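Local coordinates for glutaredoxin, CPYC type (Chlamydomonas reinhardtii, PDB 7NCV), which probably reduces disulfides with glutathione as a small thiol-disulfide oxidoreductase of the CPYC glutaredoxin subfamily, and is also linked to iron-sulfur cluster binding, at residues K12-N17 with R74-G79; N35-N38 with K44-V47. All coordinates share one frame; numbering follows the deposited sequence. Where two conformers were deposited one is given.

Interaction 1 (K12-N17 with R74-G79)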
ATOM      1  N   LYS A  12     -10.884  -2.945   5.895  1.00 22.80           N
ATOM      2  CA  LYS A  12     -10.694  -2.720   7.332  1.00 23.42           C
ATOM      3  C   LYS A  12      -9.246  -2.314   7.625  1.00 23.29           C
ATOM      4  O   LYS A  12      -8.997  -1.419   8.452  1.00 23.57           O
ATOM      5  CB  LYS A  12     -11.066  -3.974   8.085  1.00 24.73           C
ATOM      6  CG  LYS A  12     -12.614  -4.138   8.208  1.00 39.88           C
ATOM      7  CD  LYS A  12     -13.014  -5.295   9.100  1.00 58.34           C
ATOM      8  CE  LYS A  12     -14.462  -5.130   9.578  1.00 64.52           C
ATOM      9  NZ  LYS A  12     -15.410  -4.724   8.478  1.00 52.83           N
ATOM     10  N   ALA A  13      -8.272  -2.977   6.982  1.00 19.51           N
ATOM     11  CA  ALA A  13      -6.879  -2.643   7.263  1.00 20.54           C
ATOM     12  C   ALA A  13      -6.547  -1.251   6.755  1.00 20.37           C
ATOM     13  O   ALA A  13      -5.800  -0.500   7.406  1.00 21.06           O
ATOM     14  CB  ALA A  13      -5.942  -3.684   6.617  1.00 18.87           C
ATOM     15  N   VAL A  14      -7.060  -0.890   5.564  1.00 19.19           N
ATOM     16  CA  VAL A  14      -6.792   0.437   5.017  1.00 19.12           C
ATOM     17  C   VAL A  14      -7.409   1.519   5.903  1.00 21.64           C
ATOM     18  O   VAL A  14      -6.817   2.592   6.098  1.00 22.41           O
ATOM     19  CB  VAL A  14      -7.350   0.478   3.584  1.00 21.03           C
ATOM     20  CG1 VAL A  14      -7.446   1.892   3.035  1.00 23.22           C
ATOM     21  CG2 VAL A  14      -6.432  -0.354   2.643  1.00 19.92           C
ATOM     22  N   ALA A  15      -8.612   1.269   6.445  1.00 20.56           N
ATOM     23  CA  ALA A  15      -9.239   2.273   7.309  1.00 22.85           C
ATOM     24  C   ALA A  15      -8.547   2.393   8.661  1.00 24.62           C
ATOM     25  O   ALA A  15      -8.739   3.407   9.350  1.00 32.60           O
ATOM     26  CB  ALA A  15     -10.722   1.951   7.488  1.00 22.40           C
ATOM     27  N   SER A  16      -7.823   1.379   9.100  1.00 19.70           N
ATOM     28  CA  SER A  16      -7.298   1.380  10.463  1.00 21.33           C
ATOM     29  C   SER A  16      -5.789   1.569  10.537  1.00 19.89           C
ATOM     30  O   SER A  16      -5.216   1.513  11.638  1.00 24.83           O
ATOM     31  CB  SER A  16      -7.709   0.089  11.204  1.00 27.51           C
ATOM     32  OG  SER A  16      -7.119  -1.050  10.601  1.00 26.73           O
ATOM     33  N   ASN A  17      -5.109   1.767   9.419  1.00 18.94           N
ATOM     34  CA  ASN A  17      -3.660   1.994   9.389  1.00 18.65           C
ATOM     35  C   ASN A  17      -3.414   3.317   8.714  1.00 18.29           C
ATOM     36  O   ASN A  17      -4.004   3.600   7.660  1.00 20.41           O
ATOM     37  CB  ASN A  17      -2.909   0.918   8.613  1.00 17.87           C
ATOM     38  CG  ASN A  17      -2.823  -0.345   9.414  1.00 25.37           C
ATOM     39  OD1 ASN A  17      -1.948  -0.438  10.304  1.00 29.70           O
ATOM     40  ND2 ASN A  17      -3.823  -1.237   9.271  1.00 23.18           N
ATOM     41  N   ARG A  74       0.433  -1.823  -3.786  0.50 19.55           N
ATOM     42  CA  ARG A  74      -0.759  -0.956  -3.673  0.50 13.93           C
ATOM     43  C   ARG A  74      -0.634  -0.197  -2.364  0.50 16.02           C
ATOM     44  O   ARG A  74      -0.683  -0.798  -1.285  0.50 28.14           O
ATOM     45  CB  ARG A  74      -2.060  -1.778  -3.737  0.50 17.94           C
ATOM     46  CG  ARG A  74      -2.227  -2.545  -5.073  0.50 22.14           C
ATOM     47  CD  ARG A  74      -2.758  -1.617  -6.192  0.50 18.24           C
ATOM     48  NE  ARG A  74      -2.298  -1.941  -7.540  0.50 23.28           N
ATOM     49  CZ  ARG A  74      -2.801  -1.384  -8.640  0.50 23.57           C
ATOM     50  NH1 ARG A  74      -2.369  -1.715  -9.868  0.50 23.54           N
ATOM     51  NH2 ARG A  74      -3.690  -0.432  -8.500  0.50 18.47           N
ATOM     52  N   VAL A  75      -0.359   1.099  -2.456  1.00 16.81           N
ATOM     53  CA  VAL A  75      -0.036   1.941  -1.303  1.00 15.96           C
ATOM     54  C   VAL A  75      -1.249   2.765  -0.925  1.00 17.30           C
ATOM     55  O   VAL A  75      -1.874   3.417  -1.794  1.00 18.33           O
ATOM     56  CB  VAL A  75       1.134   2.880  -1.648  1.00 16.52           C
ATOM     57  CG1 VAL A  75       1.435   3.807  -0.501  1.00 18.10           C
ATOM     58  CG2 VAL A  75       2.383   2.070  -2.035  1.00 18.22           C
ATOM     59  N   PHE A  76      -1.579   2.751   0.372  1.00 17.12           N
ATOM     60  CA  PHE A  76      -2.674   3.565   0.903  1.00 16.98           C
ATOM     61  C   PHE A  76      -2.173   4.454   2.025  1.00 17.14           C
ATOM     62  O   PHE A  76      -1.364   4.016   2.858  1.00 16.42           O
ATOM     63  CB  PHE A  76      -3.798   2.672   1.469  1.00 17.71           C
ATOM     64  CG  PHE A  76      -4.408   1.716   0.453  1.00 17.43           C
ATOM     65  CD1 PHE A  76      -3.754   0.505   0.117  1.00 17.16           C
ATOM     66  CD2 PHE A  76      -5.675   1.980  -0.064  1.00 20.90           C
ATOM     67  CE1 PHE A  76      -4.359  -0.409  -0.765  1.00 19.35           C
ATOM     68  CE2 PHE A  76      -6.291   1.097  -0.913  1.00 21.93           C
ATOM     69  CZ  PHE A  76      -5.632  -0.098  -1.283  1.00 22.11           C
ATOM     70  N   ILE A  77      -2.658   5.702   2.065  1.00 16.82           N
ATOM     71  CA  ILE A  77      -2.325   6.627   3.140  1.00 18.49           C
ATOM     72  C   ILE A  77      -3.613   7.272   3.617  1.00 18.14           C
ATOM     73  O   ILE A  77      -4.403   7.748   2.787  1.00 19.39           O
ATOM     74  CB  ILE A  77      -1.332   7.703   2.663  1.00 19.01           C
ATOM     75  CG1 ILE A  77      -0.017   7.009   2.196  1.00 18.10           C
ATOM     76  CG2 ILE A  77      -1.099   8.723   3.772  1.00 19.72           C
ATOM     77  CD1 ILE A  77       0.962   8.040   1.590  1.00 20.22           C
ATOM     78  N   ASN A  78      -3.841   7.271   4.942  1.00 19.06           N
ATOM     79  CA  ASN A  78      -5.025   7.963   5.514  1.00 20.39           C
ATOM     80  C   ASN A  78      -6.331   7.407   4.921  1.00 20.71           C
ATOM     81  O   ASN A  78      -7.318   8.147   4.748  1.00 25.32           O
ATOM     82  CB  ASN A  78      -4.940   9.488   5.270  1.00 22.32           C
ATOM     83  CG  ASN A  78      -5.857  10.272   6.188  1.00 28.90           C
ATOM     84  OD1 ASN A  78      -5.994   9.939   7.346  1.00 27.41           O
ATOM     85  ND2 ASN A  78      -6.492  11.305   5.647  1.00 32.71           N
ATOM     86  N   GLY A  79      -6.323   6.129   4.563  1.00 19.64           N
ATOM     87  CA  GLY A  79      -7.507   5.424   4.076  1.00 22.55           C
ATOM     88  C   GLY A  79      -7.752   5.587   2.588  1.00 24.26           C
ATOM     89  O   GLY A  79      -8.774   5.078   2.084  1.00 26.97           O
TER
HETATM   90  O   HOH W   1      -4.585   3.862   4.864  1.00 19.60           O
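Val14, near the end of helix 3-16, lays both of its methyl groups against the side chain of Phe76 on strand 74-77. The apolar part of the contact is a CH-pi interaction: CG2 of Val14 stands 3.5 Å from the centroid of the Phe76 ring and only 9° off the ring normal, so this one methyl sits squarely over the middle of the face. The second branch, CG1, is shifted toward the root of the ring and meets CD2 of Phe76 at 3.6 Å. With CG1 anti to the backbone N (chi1 166°) and CG2 anti to the carbonyl carbon, both branches of Val14 face the ring; the two side chains cross at about a right angle.

The polar part runs through the backbone just beyond the strand. A water donates to Val14 O at 2.8 Å and accepts from Gly79 N at 2.9 Å, bridging helix and turn. The same carbonyl oxygen receives a CA-H...O contact from Gly79, whose CA lies 3.5 Å from Val14 O.

Within 12-17, side chains bond back to main-chain carbonyls four residues earlier. Ser16 OG donates to Lys12 O, and ND2 of Asn17 reaches Ala13 O at 2.8 Å in a fairly straight bond (166° at the hydrogen) that lies in the plane of the Asn17 amide.

Phe76 also touches Ile20 and Tyr22 of the adjacent strand 19-23, Leu63, Ile66 and Thr67 of helix 58-67, and the ring of Phe81. Helices 3-16 and 58-67 thus both contact the buried Phe76 of the central sheet, consistent with a thioredoxin-fold core.

Interaction 2 (N35-N38 with K44-V47); sequences NALN and KYTV
Tyr45, just before strand 46-49, reaches helix 28-41, where Leu37 lies over its ring and Asn38 meets its outer end. Its CG is placed between the backbone N and the carbonyl carbon, and from there the phenol projects across to the helix.

Leu37 and Tyr45 meet at a slant. The leucine CD1 rests over one face, 4.2 Å from the centroid of the Tyr45 ring and 24° off its normal, a CH-pi contact displaced from the centre toward the rim. Closer to the helix backbone, CB of Leu37 packs at 3.7 Å from CE1 of Tyr45, so the leucine side chain follows the hydroxyl-bearing half of the ring.

Asn38 comes in at the ring edge instead, roughly perpendicular to the tyrosine side chain, with its amide plane turned 41° from that of the ring. Its OD1 lies near the ring plane and accepts a hydrogen bond from Tyr45 OH at 2.8 Å. The donor stands 44° out of the plane of the Asn38 carbonyl, away from the ideal direction of a lone pair.

Tyr45 also touches Val19 and Lys34, and its side chain comes within about 4 Å of a bound sodium ion. The contact combines two chemistries on one residue: one aromatic face meets aliphatic carbon of Leu37, while the hydroxyl is tied to a neutral amide. Because Tyr45 OH is the donor, its hydrogen is committed to Asn38, and this bond should help orient the phenol against the helix; the nearby sodium ion and Lys34 may also influence it.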
ATOM      1  N   ASN A  35      11.105   2.070  -0.365  1.00 16.28           N
ATOM      2  CA  ASN A  35      12.239   2.971  -0.198  1.00 16.80           C
ATOM      3  C   ASN A  35      11.753   4.412  -0.132  1.00 18.07           C
ATOM      4  O   ASN A  35      12.314   5.229   0.623  1.00 20.16           O
ATOM      5  CB  ASN A  35      13.219   2.794  -1.345  1.00 18.11           C
ATOM      6  CG  ASN A  35      14.097   1.569  -1.165  1.00 23.33           C
ATOM      7  OD1 ASN A  35      14.138   0.949  -0.104  1.00 30.12           O
ATOM      8  ND2 ASN A  35      14.830   1.219  -2.260  1.00 30.36           N
ATOM      9  N   ALA A  36      10.708   4.743  -0.915  1.00 16.98           N
ATOM     10  CA  ALA A  36      10.149   6.092  -0.888  1.00 17.17           C
ATOM     11  C   ALA A  36       9.573   6.426   0.488  1.00 16.96           C
ATOM     12  O   ALA A  36       9.886   7.487   1.072  1.00 18.09           O
ATOM     13  CB  ALA A  36       9.109   6.244  -1.989  1.00 18.72           C
ATOM     14  N   LEU A  37       8.742   5.534   1.008  1.00 16.05           N
ATOM     15  CA  LEU A  37       8.195   5.723   2.348  1.00 16.06           C
ATOM     16  C   LEU A  37       9.312   5.778   3.384  1.00 16.37           C
ATOM     17  O   LEU A  37       9.211   6.546   4.364  1.00 17.79           O
ATOM     18  CB  LEU A  37       7.234   4.566   2.608  1.00 15.14           C
ATOM     19  CG  LEU A  37       5.924   4.730   1.838  1.00 15.70           C
ATOM     20  CD1 LEU A  37       5.192   3.373   1.844  1.00 19.45           C
ATOM     21  CD2 LEU A  37       4.990   5.875   2.325  1.00 17.77           C
ATOM     22  N   ASN A  38      10.342   4.943   3.227  1.00 15.96           N
ATOM     23  CA  ASN A  38      11.438   4.877   4.215  1.00 17.32           C
ATOM     24  C   ASN A  38      12.234   6.178   4.281  1.00 18.92           C
ATOM     25  O   ASN A  38      12.984   6.390   5.254  1.00 21.34           O
ATOM     26  CB  ASN A  38      12.376   3.718   3.898  1.00 19.57           C
ATOM     27  CG  ASN A  38      11.724   2.383   4.135  1.00 19.09           C
ATOM     28  OD1 ASN A  38      10.659   2.265   4.746  1.00 19.91           O
ATOM     29  ND2 ASN A  38      12.400   1.351   3.673  1.00 23.12           N
ATOM     30  N   LYS A  44       7.875   2.260  10.415  0.50 21.59           N
ATOM     31  CA  LYS A  44       6.699   2.687  11.182  0.50 16.00           C
ATOM     32  C   LYS A  44       5.375   2.247  10.594  0.50 21.87           C
ATOM     33  O   LYS A  44       4.344   2.543  11.203  0.50 23.34           O
ATOM     34  CB  LYS A  44       6.714   4.223  11.332  0.50 20.62           C
ATOM     35  CG  LYS A  44       7.906   4.771  12.134  0.50 24.52           C
ATOM     36  CD  LYS A  44       7.876   6.307  12.283  0.50 17.76           C
ATOM     37  CE  LYS A  44       9.005   6.820  13.131  0.50 38.06           C
ATOM     38  NZ  LYS A  44       8.900   8.302  13.237  0.50 40.68           N
ATOM     39  N   TYR A  45       5.359   1.588   9.426  1.00 19.43           N
ATOM     40  CA  TYR A  45       4.127   1.383   8.679  1.00 20.82           C
ATOM     41  C   TYR A  45       3.984  -0.079   8.348  1.00 21.86           C
ATOM     42  O   TYR A  45       4.970  -0.822   8.229  1.00 26.96           O
ATOM     43  CB  TYR A  45       4.056   2.221   7.380  1.00 20.65           C
ATOM     44  CG  TYR A  45       5.185   1.958   6.372  1.00 17.49           C
ATOM     45  CD1 TYR A  45       6.419   2.625   6.483  1.00 19.52           C
ATOM     46  CD2 TYR A  45       5.049   0.987   5.350  1.00 19.42           C
ATOM     47  CE1 TYR A  45       7.487   2.385   5.601  1.00 16.79           C
ATOM     48  CE2 TYR A  45       6.075   0.726   4.493  1.00 20.59           C
ATOM     49  CZ  TYR A  45       7.287   1.431   4.601  1.00 20.51           C
ATOM     50  OH  TYR A  45       8.308   1.167   3.758  1.00 20.95           O
ATOM     51  N   THR A  46       2.761  -0.430   7.986  1.00 20.62           N
ATOM     52  CA  THR A  46       2.397  -1.813   7.724  1.00 17.98           C
ATOM     53  C   THR A  46       2.680  -2.204   6.278  1.00 16.87           C
ATOM     54  O   THR A  46       2.273  -1.504   5.345  1.00 17.71           O
ATOM     55  CB  THR A  46       0.909  -2.035   7.984  1.00 24.04           C
ATOM     56  OG1 THR A  46       0.727  -1.936   9.391  1.00 27.43           O
ATOM     57  CG2 THR A  46       0.494  -3.422   7.587  1.00 23.99           C
ATOM     58  N   VAL A  47       3.366  -3.330   6.092  1.00 17.23           N
ATOM     59  CA  VAL A  47       3.459  -4.024   4.814  1.00 16.68           C
ATOM     60  C   VAL A  47       2.815  -5.385   4.933  1.00 16.74           C
ATOM     61  O   VAL A  47       3.094  -6.115   5.882  1.00 18.56           O
ATOM     62  CB  VAL A  47       4.927  -4.195   4.370  1.00 16.78           C
ATOM     63  CG1 VAL A  47       5.001  -4.932   3.032  1.00 18.30           C
ATOM     64  CG2 VAL A  47       5.596  -2.834   4.258  1.00 20.75           C
TER

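The two contacts lie with their centres 13 Å apart and both reach the four-stranded mixed sheet. Along the chain, interaction 2 falls wholly between the two segments of interaction 1: helix 3-16 comes first, then helix 28-41 and strand 46-49, and finally strand 74-77. Interaction 2 is a local contact inside the beta-alpha-beta unit of strand 19-23, helix 28-41 and strand 46-49, whereas interaction 1 spans more distant parts of the sequence. They touch where Asn17 OD1 probably hydrogen-bonds to Thr46 OG1 at 3.2 Å. Interaction 1 packs the first helix on strand 74-77, and interaction 2 packs the crossover helix on the residue leading into edge strand 46-49.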